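Local coordinates for protein dienelactone hydrolase (Anabaena variabilis, PDB 2O2G) that is probably an alpha/beta-hydrolase of the dienelactone hydrolase family, though its own substrate is not established, at residues G117-S122 / V143-R148; V38-G43 / Y55-L60. All blocks are in the same frame, centred on the assembly; numbering follows the deposited sequence.

Contact 1: residues G117-S122 / V143-R148; sequences GYFGAS and VSRGGR. With SO4 (sulfate ion), chain B.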
ATOM      1  N   GLY A 117       0.239   1.868  -8.335  1.00 29.88           N
ATOM      2  CA  GLY A 117       0.825   0.759  -7.585  1.00 28.53           C
ATOM      3  C   GLY A 117       0.345   0.859  -6.137  1.00 26.70           C
ATOM      4  O   GLY A 117      -0.015   1.932  -5.668  1.00 27.54           O
ATOM      5  N   TYR A 118       0.393  -0.247  -5.399  1.00 27.28           N
ATOM      6  CA  TYR A 118      -0.031  -0.229  -4.006  1.00 27.56           C
ATOM      7  C   TYR A 118       1.118  -0.568  -3.058  1.00 28.50           C
ATOM      8  O   TYR A 118       1.975  -1.467  -3.350  1.00 27.73           O
ATOM      9  CB  TYR A 118      -1.141  -1.244  -3.721  1.00 28.17           C
ATOM     10  CG  TYR A 118      -2.497  -1.086  -4.400  1.00 22.96           C
ATOM     11  CD1 TYR A 118      -2.993   0.132  -4.814  1.00 23.87           C
ATOM     12  CD2 TYR A 118      -3.325  -2.187  -4.503  1.00 26.26           C
ATOM     13  CE1 TYR A 118      -4.252   0.226  -5.388  1.00 24.76           C
ATOM     14  CE2 TYR A 118      -4.589  -2.107  -5.045  1.00 33.17           C
ATOM     15  CZ  TYR A 118      -5.059  -0.916  -5.483  1.00 28.76           C
ATOM     16  OH  TYR A 118      -6.321  -0.910  -6.029  1.00 24.84           O
ATOM     17  N   PHE A 119       1.162   0.166  -1.955  1.00 29.21           N
ATOM     18  CA  PHE A 119       2.096  -0.117  -0.865  1.00 29.97           C
ATOM     19  C   PHE A 119       1.225  -0.385   0.322  1.00 29.18           C
ATOM     20  O   PHE A 119       0.641   0.547   0.877  1.00 31.65           O
ATOM     21  CB  PHE A 119       3.095   1.008  -0.602  1.00 29.40           C
ATOM     22  CG  PHE A 119       4.089   0.673   0.502  1.00 26.98           C
ATOM     23  CD1 PHE A 119       3.752   0.838   1.846  1.00 29.62           C
ATOM     24  CD2 PHE A 119       5.343   0.174   0.204  1.00 22.46           C
ATOM     25  CE1 PHE A 119       4.682   0.504   2.876  1.00 22.57           C
ATOM     26  CE2 PHE A 119       6.264  -0.190   1.228  1.00 25.55           C
ATOM     27  CZ  PHE A 119       5.942  -0.029   2.541  1.00 27.36           C
ATOM     28  N   GLY A 120       1.122  -1.658   0.720  1.00 26.61           N
ATOM     29  CA  GLY A 120       0.273  -2.024   1.810  1.00 26.75           C
ATOM     30  C   GLY A 120       1.094  -2.376   3.029  1.00 29.20           C
ATOM     31  O   GLY A 120       1.966  -3.231   2.924  1.00 29.52           O
ATOM     32  N   ALA A 121       0.796  -1.742   4.170  1.00 24.78           N
ATOM     33  CA  ALA A 121       1.551  -1.935   5.407  1.00 28.60           C
ATOM     34  C   ALA A 121       0.784  -2.799   6.412  1.00 28.26           C
ATOM     35  O   ALA A 121      -0.401  -2.522   6.711  1.00 29.70           O
ATOM     36  CB  ALA A 121       1.875  -0.597   6.031  1.00 26.52           C
ATOM     37  N   SER A 122       1.460  -3.820   6.918  1.00 26.50           N
ATOM     38  CA  SER A 122       0.879  -4.718   7.909  0.50 28.55           C
ATOM     39  C   SER A 122      -0.487  -5.230   7.418  1.00 26.63           C
ATOM     40  O   SER A 122      -0.541  -5.839   6.368  1.00 27.01           O
ATOM     41  CB  SER A 122       0.819  -4.017   9.263  0.50 28.54           C
ATOM     42  OG  SER A 122       2.121  -3.643   9.674  0.50 30.24           O
ATOM     43  N   VAL A 143       3.411  -3.885  -3.300  1.00 26.78           N
ATOM     44  CA  VAL A 143       4.449  -4.211  -2.323  1.00 27.69           C
ATOM     45  C   VAL A 143       3.690  -4.380  -0.992  1.00 27.13           C
ATOM     46  O   VAL A 143       2.881  -3.526  -0.618  1.00 25.39           O
ATOM     47  CB  VAL A 143       5.504  -3.114  -2.180  1.00 25.66           C
ATOM     48  CG1 VAL A 143       6.488  -3.446  -1.045  1.00 30.22           C
ATOM     49  CG2 VAL A 143       6.240  -2.906  -3.461  1.00 27.27           C
ATOM     50  N   SER A 144       3.935  -5.490  -0.305  1.00 26.12           N
ATOM     51  CA  SER A 144       3.320  -5.769   0.980  1.00 27.43           C
ATOM     52  C   SER A 144       4.414  -5.760   2.036  1.00 24.92           C
ATOM     53  O   SER A 144       5.368  -6.529   1.917  1.00 24.07           O
ATOM     54  CB  SER A 144       2.591  -7.104   0.961  1.00 27.18           C
ATOM     55  OG  SER A 144       2.298  -7.453   2.296  1.00 27.12           O
ATOM     56  N   ARG A 145       4.319  -4.832   3.000  1.00 24.82           N
ATOM     57  CA  ARG A 145       5.327  -4.712   4.077  1.00 26.80           C
ATOM     58  C   ARG A 145       4.839  -5.395   5.340  1.00 27.40           C
ATOM     59  O   ARG A 145       3.942  -4.892   6.034  1.00 27.03           O
ATOM     60  CB  ARG A 145       5.651  -3.251   4.370  1.00 29.54           C
ATOM     61  CG  ARG A 145       6.788  -3.028   5.384  1.00 31.26           C
ATOM     62  CD  ARG A 145       6.521  -1.801   6.207  1.00 31.29           C
ATOM     63  NE  ARG A 145       5.468  -2.087   7.196  1.00 29.75           N
ATOM     64  CZ  ARG A 145       4.846  -1.175   7.921  1.00 25.38           C
ATOM     65  NH1 ARG A 145       5.053   0.118   7.718  1.00 24.47           N
ATOM     66  NH2 ARG A 145       3.938  -1.562   8.792  1.00 33.26           N
ATOM     67  N   GLY A 146       5.420  -6.557   5.636  1.00 26.30           N
ATOM     68  CA  GLY A 146       5.056  -7.299   6.848  1.00 26.64           C
ATOM     69  C   GLY A 146       3.576  -7.615   6.941  1.00 28.28           C
ATOM     70  O   GLY A 146       2.986  -7.478   8.003  1.00 30.45           O
ATOM     71  N   GLY A 147       2.980  -8.071   5.848  1.00 28.00           N
ATOM     72  CA  GLY A 147       1.567  -8.386   5.845  1.00 33.31           C
ATOM     73  C   GLY A 147       1.215  -9.845   6.113  1.00 31.17           C
ATOM     74  O   GLY A 147       2.080 -10.678   6.367  1.00 28.76           O
ATOM     75  N   ARG A 148      -0.078 -10.115   6.084  1.00 31.80           N
ATOM     76  CA  ARG A 148      -0.621 -11.494   6.184  1.00 34.49           C
ATOM     77  C   ARG A 148      -1.473 -11.723   4.921  1.00 34.48           C
ATOM     78  O   ARG A 148      -2.693 -11.822   5.000  1.00 38.60           O
ATOM     79  CB  ARG A 148      -1.443 -11.731   7.465  1.00 34.87           C
ATOM     80  CG  ARG A 148      -0.628 -11.732   8.752  1.00 32.61           C
ATOM     81  CD  ARG A 148       0.373 -12.900   8.822  1.00 42.86           C
ATOM     82  NE  ARG A 148      -0.288 -14.188   8.605  1.00 32.30           N
ATOM     83  CZ  ARG A 148      -1.011 -14.819   9.512  1.00 42.12           C
ATOM     84  NH1 ARG A 148      -1.155 -14.321  10.727  1.00 48.08           N
ATOM     85  NH2 ARG A 148      -1.586 -15.972   9.213  1.00 45.34           N
TER
HETATM   86  S   SO4 B 223       1.684   1.476   9.585  1.00 24.56           S
HETATM   87  O1  SO4 B 223       0.763   1.855   8.529  1.00 18.37           O
HETATM   88  O2  SO4 B 223       1.361   2.307  10.710  1.00 27.45           O
HETATM   89  O3  SO4 B 223       3.012   1.856   9.141  1.00 31.81           O
HETATM   90  O4  SO4 B 223       1.626   0.054   9.901  1.00 25.21           O
HETATM   91  O   HOH W   1       4.710  -4.469   8.888  1.00 19.51           O
HETATM   92  O   HOH W   2      -1.754  -7.885   5.537  1.00 25.83           O

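Contact 2: residues V38-G43 / Y55-L60; sequences VLFAHG and YVAEVL. With SO4 (sulfate ion), chain B.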
ATOM      1  N   VAL A  38       2.005   5.673  -6.231  1.00 25.57           N
ATOM      2  CA  VAL A  38       1.877   4.651  -5.212  1.00 29.22           C
ATOM      3  C   VAL A  38       0.810   5.035  -4.179  1.00 27.52           C
ATOM      4  O   VAL A  38       0.944   6.027  -3.445  1.00 27.03           O
ATOM      5  CB  VAL A  38       3.213   4.442  -4.525  1.00 25.12           C
ATOM      6  CG1 VAL A  38       3.094   3.378  -3.429  1.00 27.90           C
ATOM      7  CG2 VAL A  38       4.268   4.072  -5.579  1.00 32.38           C
ATOM      8  N   LEU A  39      -0.250   4.242  -4.142  1.00 28.81           N
ATOM      9  CA  LEU A  39      -1.304   4.407  -3.177  1.00 26.63           C
ATOM     10  C   LEU A  39      -0.966   3.545  -1.953  1.00 28.22           C
ATOM     11  O   LEU A  39      -0.730   2.330  -2.081  1.00 22.40           O
ATOM     12  CB  LEU A  39      -2.630   4.008  -3.783  1.00 27.49           C
ATOM     13  CG  LEU A  39      -3.914   4.154  -2.946  1.00 29.85           C
ATOM     14  CD1 LEU A  39      -4.266   5.545  -2.476  1.00 27.04           C
ATOM     15  CD2 LEU A  39      -5.039   3.660  -3.781  1.00 33.32           C
ATOM     16  N   PHE A  40      -0.940   4.177  -0.775  1.00 27.41           N
ATOM     17  CA  PHE A  40      -0.598   3.499   0.487  1.00 28.13           C
ATOM     18  C   PHE A  40      -1.792   3.019   1.302  1.00 28.43           C
ATOM     19  O   PHE A  40      -2.677   3.789   1.543  1.00 32.89           O
ATOM     20  CB  PHE A  40       0.183   4.445   1.397  1.00 27.31           C
ATOM     21  CG  PHE A  40       1.579   4.648   0.999  1.00 30.44           C
ATOM     22  CD1 PHE A  40       1.887   5.396  -0.117  1.00 30.84           C
ATOM     23  CD2 PHE A  40       2.620   4.139   1.774  1.00 31.85           C
ATOM     24  CE1 PHE A  40       3.199   5.600  -0.478  1.00 34.87           C
ATOM     25  CE2 PHE A  40       3.929   4.364   1.423  1.00 34.04           C
ATOM     26  CZ  PHE A  40       4.220   5.075   0.290  1.00 31.84           C
ATOM     27  N   ALA A  41      -1.821   1.736   1.668  1.00 27.18           N
ATOM     28  CA  ALA A  41      -2.816   1.154   2.562  1.00 25.05           C
ATOM     29  C   ALA A  41      -2.113   1.058   3.897  1.00 27.57           C
ATOM     30  O   ALA A  41      -1.166   0.294   4.031  1.00 28.60           O
ATOM     31  CB  ALA A  41      -3.218  -0.234   2.096  1.00 30.47           C
ATOM     32  N   HIS A  42      -2.548   1.851   4.866  1.00 28.03           N
ATOM     33  CA  HIS A  42      -1.934   1.894   6.178  1.00 28.32           C
ATOM     34  C   HIS A  42      -2.386   0.687   6.978  1.00 28.54           C
ATOM     35  O   HIS A  42      -3.335  -0.025   6.585  1.00 32.94           O
ATOM     36  CB  HIS A  42      -2.266   3.233   6.899  1.00 31.51           C
ATOM     37  CG  HIS A  42      -3.744   3.467   7.111  1.00 32.88           C
ATOM     38  ND1 HIS A  42      -4.504   2.724   7.995  1.00 34.90           N
ATOM     39  CD2 HIS A  42      -4.600   4.354   6.544  1.00 34.44           C
ATOM     40  CE1 HIS A  42      -5.761   3.143   7.956  1.00 36.88           C
ATOM     41  NE2 HIS A  42      -5.841   4.144   7.097  1.00 28.72           N
ATOM     42  N   GLY A  43      -1.680   0.400   8.059  1.00 29.17           N
ATOM     43  CA  GLY A  43      -2.076  -0.730   8.942  1.00 28.83           C
ATOM     44  C   GLY A  43      -3.236  -0.371   9.838  1.00 31.31           C
ATOM     45  O   GLY A  43      -3.649   0.812   9.908  1.00 32.71           O
ATOM     46  N   TYR A  55       7.804   8.329   5.733  1.00 31.10           N
ATOM     47  CA  TYR A  55       9.217   8.115   5.397  1.00 29.71           C
ATOM     48  C   TYR A  55       9.358   7.393   4.068  1.00 27.54           C
ATOM     49  O   TYR A  55      10.081   7.838   3.185  1.00 22.65           O
ATOM     50  CB  TYR A  55       9.946   7.312   6.508  1.00 31.04           C
ATOM     51  CG  TYR A  55      11.358   6.985   6.077  1.00 36.61           C
ATOM     52  CD1 TYR A  55      12.353   7.977   6.066  1.00 37.28           C
ATOM     53  CD2 TYR A  55      11.680   5.710   5.591  1.00 35.05           C
ATOM     54  CE1 TYR A  55      13.635   7.691   5.625  1.00 34.52           C
ATOM     55  CE2 TYR A  55      12.942   5.412   5.162  1.00 37.66           C
ATOM     56  CZ  TYR A  55      13.923   6.403   5.171  1.00 32.75           C
ATOM     57  OH  TYR A  55      15.196   6.084   4.739  1.00 37.86           O
ATOM     58  N   VAL A  56       8.681   6.247   3.910  1.00 24.78           N
ATOM     59  CA  VAL A  56       8.746   5.533   2.656  1.00 23.73           C
ATOM     60  C   VAL A  56       8.287   6.442   1.482  1.00 27.75           C
ATOM     61  O   VAL A  56       8.910   6.456   0.444  1.00 24.82           O
ATOM     62  CB  VAL A  56       7.893   4.211   2.656  1.00 25.00           C
ATOM     63  CG1 VAL A  56       7.940   3.570   1.318  1.00 26.60           C
ATOM     64  CG2 VAL A  56       8.411   3.227   3.704  1.00 29.91           C
ATOM     65  N   ALA A  57       7.204   7.210   1.686  1.00 27.96           N
ATOM     66  CA  ALA A  57       6.658   8.056   0.659  1.00 27.48           C
ATOM     67  C   ALA A  57       7.674   9.079   0.207  1.00 26.81           C
ATOM     68  O   ALA A  57       7.793   9.317  -0.984  1.00 26.57           O
ATOM     69  CB  ALA A  57       5.386   8.731   1.130  1.00 26.96           C
ATOM     70  N   GLU A  58       8.399   9.660   1.156  1.00 27.96           N
ATOM     71  CA  GLU A  58       9.425  10.655   0.848  1.00 33.33           C
ATOM     72  C   GLU A  58      10.557  10.026   0.054  1.00 32.54           C
ATOM     73  O   GLU A  58      11.188  10.687  -0.755  1.00 33.70           O
ATOM     74  CB  GLU A  58       9.908  11.314   2.153  1.00 33.06           C
ATOM     75  CG  GLU A  58       8.810  12.232   2.721  1.00 44.96           C
ATOM     76  CD  GLU A  58       8.849  12.522   4.247  1.00 45.57           C
ATOM     77  OE1 GLU A  58       9.607  11.853   5.003  1.00 63.95           O
ATOM     78  OE2 GLU A  58       8.060  13.414   4.687  1.00 55.96           O
ATOM     79  N   VAL A  59      10.822   8.748   0.281  1.00 33.05           N
ATOM     80  CA  VAL A  59      11.871   8.042  -0.482  1.00 32.04           C
ATOM     81  C   VAL A  59      11.400   7.807  -1.926  1.00 29.18           C
ATOM     82  O   VAL A  59      12.135   8.070  -2.867  1.00 22.68           O
ATOM     83  CB  VAL A  59      12.283   6.709   0.198  1.00 30.02           C
ATOM     84  CG1 VAL A  59      13.309   5.979  -0.638  1.00 30.86           C
ATOM     85  CG2 VAL A  59      12.851   6.985   1.563  1.00 31.64           C
ATOM     86  N   LEU A  60      10.145   7.384  -2.095  1.00 26.14           N
ATOM     87  CA  LEU A  60       9.561   7.179  -3.426  1.00 24.56           C
ATOM     88  C   LEU A  60       9.517   8.514  -4.188  1.00 26.48           C
ATOM     89  O   LEU A  60       9.901   8.597  -5.365  1.00 25.29           O
ATOM     90  CB  LEU A  60       8.149   6.574  -3.319  1.00 27.46           C
ATOM     91  CG  LEU A  60       8.051   5.229  -2.566  1.00 30.97           C
ATOM     92  CD1 LEU A  60       6.602   4.762  -2.431  1.00 29.82           C
ATOM     93  CD2 LEU A  60       8.864   4.153  -3.248  1.00 29.69           C
TER
HETATM   94  S   SO4 B 223       1.684   1.476   9.585  1.00 24.56           S
HETATM   95  O1  SO4 B 223       0.763   1.855   8.529  1.00 18.37           O
HETATM   96  O2  SO4 B 223       1.361   2.307  10.710  1.00 27.45           O
HETATM   97  O3  SO4 B 223       3.012   1.856   9.141  1.00 31.81           O
HETATM   98  O4  SO4 B 223       1.626   0.054   9.901  1.00 25.21           O

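Contact 1: residues G117-S122 / V143-R148
Tyr118 opens the ladder between 117-122 and 143-148, which hold the ends of two neighbouring parallel strands of the alpha/beta-hydrolase sheet, joined through helix 123-134 in a beta-alpha-beta unit. Its carbonyl O accepts the N-H of Val143 at 2.8 Å, while its ring turns from the neighbouring strand and packs on helix 123-134, the hydroxyl bonding Thr102. Phe119 follows on the other face of the sheet. With CG anti to the backbone N (chi1 -178°), its ring crosses both Val143 and Arg145: CE2 lies 4.0 Å from Val143 CG1, and CZ comes to 3.7 Å from Arg145 CB. Gly120 then uses both backbone polar groups on the partner strand, its N-H bonding Val143 O and its O receiving the N-H of Arg145, both nearly straight. Ala121 shares the face of Phe119 and sets its methyl under the flat end of Arg145, CB standing 3.4 Å from the guanidinium plane over its centre. The ladder closes where Ser122 N bonds Arg145 O. The backbone angles of Ser122, 51° and -120°, are consistent with a nucleophile elbow, the strained turn between strand 115-121 and helix 123-134. Ser122, His199 and Asp171 are placed as in the Ser-His-Asp triad of many alpha/beta-hydrolases, so Ser122 is probably the nucleophile. In the Ser122 conformer described here, a water bonded to OG also donates to Arg145 O and accepts from Arg145 NE, tying the serine hydroxyl to both the backbone and the side chain of the arginine. Beyond the strand end, Gly147 passes close to Ser122 O. At the guanidinium, NH1 and NH2 grip a sulfate, probably from the crystallisation liquor, with NH1 3.0 Å from its O3 and NH2 3.0 Å from its O4.

Contact 2: residues V38-G43 / Y55-L60
The first half of a beta-alpha-beta unit, strand 36-41 followed by helix 51-63, brings 38-43 and 55-60 together, with residues 55-60 running nearly antiparallel to strand residues 38-41 (172°) across one face of the sheet. Phe40 carries the contact. Its CG is anti to the carbonyl carbon (chi1 -75°), and the far end of the ring, CZ, meets Leu60 CD1 tip to tip at 3.6 Å. Val56 CG1 lies at the edge of the ring, near its plane and 4.1 Å from CE2, while Ala57 adds its CB 3.9 Å from CZ. Val38, two residues earlier on the same face, crosses Leu60 at about a right angle and brings CG1 to 3.9 Å from Leu60 CD1, so this one methyl is shared by both strand side chains. An alanine in place of Phe40 would probably open a gap beneath the helix, leaving Val56 and Ala57 without their partner on this strand and Leu60 with Val38 alone. No hydrogen bond joins the two segments; strand and helix are held here purely by buried apolar side chains, whose fit depends on shape and not on the direction of any bond.

Both contacts are buried and meet in one sheet, where strands 36-41 and 115-121 are neighbours. Leu39 N lies 2.8 Å from Gly117 O, a probable hydrogen bond, and the rings of Phe40 and Phe119 meet with planes about 40° apart. Contact 1 joins strand to strand, so backbone hydrogen bonds dominate it, and its C-terminal end turns polar at the probable nucleophile. Contact 2 joins strand to helix on the Phe119 face and is wholly apolar. The sulfate is reached from both contacts, at the end of strand 139-145 by the side chain of Arg145 and just past the end of strand 36-41 by the backbone N of Gly43, and Ser46, Ser50 and Arg52 also hydrogen-bond it.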